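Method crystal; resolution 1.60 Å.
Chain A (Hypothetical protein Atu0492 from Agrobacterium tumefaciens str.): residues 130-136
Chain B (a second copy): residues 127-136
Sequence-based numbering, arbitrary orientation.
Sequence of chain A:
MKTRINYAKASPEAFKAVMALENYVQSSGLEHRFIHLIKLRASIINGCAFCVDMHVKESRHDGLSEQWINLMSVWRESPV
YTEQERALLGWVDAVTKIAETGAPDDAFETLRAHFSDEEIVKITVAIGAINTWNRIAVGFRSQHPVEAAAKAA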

# COMPACT_ATOMS: atom_id res chain seq x y z
N ILE A 130 2.29 -20.57 11.90
CA ILE A 130 1.14 -19.75 12.29
C ILE A 130 0.55 -19.09 11.05
O ILE A 130 -0.66 -18.93 10.94
CB ILE A 130 1.48 -18.73 13.42
CG1 ILE A 130 0.21 -17.98 13.87
CG2 ILE A 130 2.62 -17.82 13.02
CD1 ILE A 130 -0.91 -18.91 14.42
N ASN A 131 1.41 -18.74 10.09
CA ASN A 131 0.90 -18.13 8.86
C ASN A 131 -0.03 -19.09 8.09
O ASN A 131 -0.97 -18.66 7.42
CB ASN A 131 2.04 -17.62 7.99
CG ASN A 131 2.36 -16.18 8.29
OD1 ASN A 131 1.76 -15.26 7.73
ND2 ASN A 131 3.29 -15.95 9.22
N THR A 132 0.23 -20.39 8.23
CA THR A 132 -0.64 -21.42 7.66
C THR A 132 -1.96 -21.49 8.44
O THR A 132 -3.04 -21.44 7.84
CB THR A 132 0.08 -22.77 7.59
OG1 THR A 132 1.11 -22.69 6.59
CG2 THR A 132 -0.89 -23.89 7.20
N TRP A 133 -1.90 -21.61 9.76
CA TRP A 133 -3.13 -21.63 10.56
C TRP A 133 -3.99 -20.39 10.31
O TRP A 133 -5.21 -20.49 10.17
CB TRP A 133 -2.83 -21.74 12.05
CG TRP A 133 -2.37 -23.08 12.51
CD1 TRP A 133 -1.16 -23.38 13.07
CD2 TRP A 133 -3.11 -24.31 12.48
NE1 TRP A 133 -1.10 -24.72 13.39
CE2 TRP A 133 -2.28 -25.31 13.03
CE3 TRP A 133 -4.39 -24.66 12.04
CZ2 TRP A 133 -2.70 -26.66 13.16
CZ3 TRP A 133 -4.81 -25.99 12.15
CH2 TRP A 133 -3.96 -26.97 12.71
N ASN A 134 -3.36 -19.21 10.26
CA ASN A 134 -4.11 -17.97 9.98
C ASN A 134 -4.86 -18.03 8.64
O ASN A 134 -6.01 -17.57 8.53
CB ASN A 134 -3.19 -16.76 9.98
CG ASN A 134 -2.58 -16.45 11.35
OD1 ASN A 134 -3.04 -16.91 12.42
ND2 ASN A 134 -1.54 -15.64 11.32
N ARG A 135 -4.20 -18.58 7.62
CA ARG A 135 -4.82 -18.69 6.31
C ARG A 135 -5.98 -19.67 6.29
O ARG A 135 -7.01 -19.42 5.64
CB ARG A 135 -3.76 -19.03 5.26
CG ARG A 135 -2.88 -17.83 4.96
CD ARG A 135 -1.60 -18.12 4.16
NE ARG A 135 -1.04 -16.84 3.73
CZ ARG A 135 -0.33 -16.03 4.51
NH1 ARG A 135 -0.05 -16.37 5.78
NH2 ARG A 135 0.09 -14.87 4.03
N ILE A 136 -5.83 -20.78 7.01
CA ILE A 136 -6.90 -21.75 7.16
C ILE A 136 -8.08 -21.15 7.93
O ILE A 136 -9.22 -21.23 7.48
CB ILE A 136 -6.39 -23.04 7.86
CG1 ILE A 136 -5.39 -23.75 6.93
CG2 ILE A 136 -7.54 -23.97 8.25
CD1 ILE A 136 -4.53 -24.81 7.65
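Chain B (127-136) IGAINTWNRI

Chain B lies across chain A as a second helix, running nearly antiparallel: the N-to-C directions differ by 149°, and the axes approach to 8.7 Å. Both stretches are helical throughout, and chain A meets its partner through polar side chains, Asn A131, Thr A132 and Arg A135. Ile A130 turns away and makes no contact. Asn A131 points toward chain B and lies over one face of the Arg B135 guanidinium, its CG 4.0 Å from Arg B135 NE. One step on, the backbones come closest, with Thr A132 CA 4.4 Å from Gly B128 CA. Glycine makes this possible: an ideal CB there would point toward chain A and sit 2.7 Å from Thr A132 CG2, a clash. Thr A132 OG1 comes within 3.1 Å of Gly B128 O, and a water bridges the two threonines, 2.6 Å from Thr A132 OG1 and 2.7 Å from Thr B132 OG1. Trp A133 and Asn A134 are out of reach. Arg A135 then returns the asparagine arrangement, Asn B131 OD1 lying over its guanidinium face, 4.0 Å from Arg A135 NE. Arg A135 NH1 donates within its own helix to Asn A131 O (3.0 Å) and Asn A131 OD1 (2.9 Å). Arg A135 NH2 and Arg B135 NH2, two donors of like charge, sit 3.4 Å apart, each hydrogen-bonded elsewhere.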

# COMPACT_ATOMS: atom_id res chain seq x y z
N ILE B 127 -1.47 -24.01 -0.19
CA ILE B 127 -1.10 -22.59 -0.20
C ILE B 127 -0.30 -22.25 1.07
O ILE B 127 0.71 -21.53 1.01
CB ILE B 127 -2.32 -21.68 -0.32
CG1 ILE B 127 -2.98 -21.87 -1.69
CG2 ILE B 127 -1.93 -20.23 -0.14
CD1 ILE B 127 -4.45 -21.41 -1.75
N GLY B 128 -0.74 -22.77 2.21
CA GLY B 128 -0.01 -22.60 3.46
C GLY B 128 1.41 -23.11 3.36
O GLY B 128 2.35 -22.41 3.74
N ALA B 129 1.57 -24.33 2.84
CA ALA B 129 2.88 -24.97 2.71
C ALA B 129 3.86 -24.13 1.88
O ALA B 129 5.00 -23.88 2.31
CB ALA B 129 2.74 -26.37 2.13
N ILE B 130 3.43 -23.70 0.70
CA ILE B 130 4.33 -22.92 -0.16
C ILE B 130 4.65 -21.58 0.49
O ILE B 130 5.78 -21.07 0.41
CB ILE B 130 3.81 -22.76 -1.62
CG1 ILE B 130 4.86 -22.07 -2.51
CG2 ILE B 130 2.45 -22.07 -1.67
CD1 ILE B 130 6.19 -22.85 -2.65
N ASN B 131 3.66 -21.01 1.19
CA ASN B 131 3.89 -19.76 1.88
C ASN B 131 4.97 -19.92 2.96
O ASN B 131 5.75 -18.99 3.22
CB ASN B 131 2.57 -19.19 2.41
CG ASN B 131 1.94 -18.24 1.42
OD1 ASN B 131 2.23 -17.05 1.41
ND2 ASN B 131 1.07 -18.77 0.55
N THR B 132 5.03 -21.10 3.57
CA THR B 132 6.09 -21.41 4.52
C THR B 132 7.45 -21.54 3.84
O THR B 132 8.43 -20.91 4.28
CB THR B 132 5.73 -22.66 5.35
OG1 THR B 132 4.63 -22.33 6.21
CG2 THR B 132 6.92 -23.10 6.22
N TRP B 133 7.53 -22.33 2.76
CA TRP B 133 8.78 -22.46 2.00
C TRP B 133 9.30 -21.10 1.53
O TRP B 133 10.50 -20.79 1.62
CB TRP B 133 8.58 -23.35 0.77
CG TRP B 133 8.57 -24.83 1.05
CD1 TRP B 133 7.54 -25.70 0.81
CD2 TRP B 133 9.64 -25.62 1.61
NE1 TRP B 133 7.91 -26.98 1.19
CE2 TRP B 133 9.19 -26.96 1.68
CE3 TRP B 133 10.94 -25.32 2.05
CZ2 TRP B 133 9.99 -28.00 2.18
CZ3 TRP B 133 11.74 -26.36 2.55
CH2 TRP B 133 11.25 -27.67 2.62
N ASN B 134 8.38 -20.27 1.04
CA ASN B 134 8.78 -18.96 0.54
C ASN B 134 9.38 -18.11 1.65
O ASN B 134 10.35 -17.37 1.45
CB ASN B 134 7.59 -18.20 -0.06
CG ASN B 134 7.04 -18.85 -1.34
OD1 ASN B 134 7.71 -19.65 -2.02
ND2 ASN B 134 5.82 -18.49 -1.67
N ARG B 135 8.80 -18.20 2.85
CA ARG B 135 9.30 -17.41 3.96
C ARG B 135 10.67 -17.90 4.41
O ARG B 135 11.54 -17.09 4.73
CB ARG B 135 8.30 -17.38 5.11
CG ARG B 135 7.12 -16.47 4.75
CD ARG B 135 5.93 -16.61 5.68
NE ARG B 135 5.02 -15.49 5.42
CZ ARG B 135 4.20 -15.42 4.38
NH1 ARG B 135 4.12 -16.42 3.51
NH2 ARG B 135 3.45 -14.33 4.19
N ILE B 136 10.87 -19.22 4.39
CA ILE B 136 12.17 -19.80 4.73
C ILE B 136 13.22 -19.41 3.68
O ILE B 136 14.29 -18.91 4.02
CB ILE B 136 12.07 -21.34 4.84
CG1 ILE B 136 11.26 -21.72 6.09
CG2 ILE B 136 13.46 -22.00 4.82
CD1 ILE B 136 10.84 -23.18 6.12
O HOH W 1 3.05 -24.33 7.03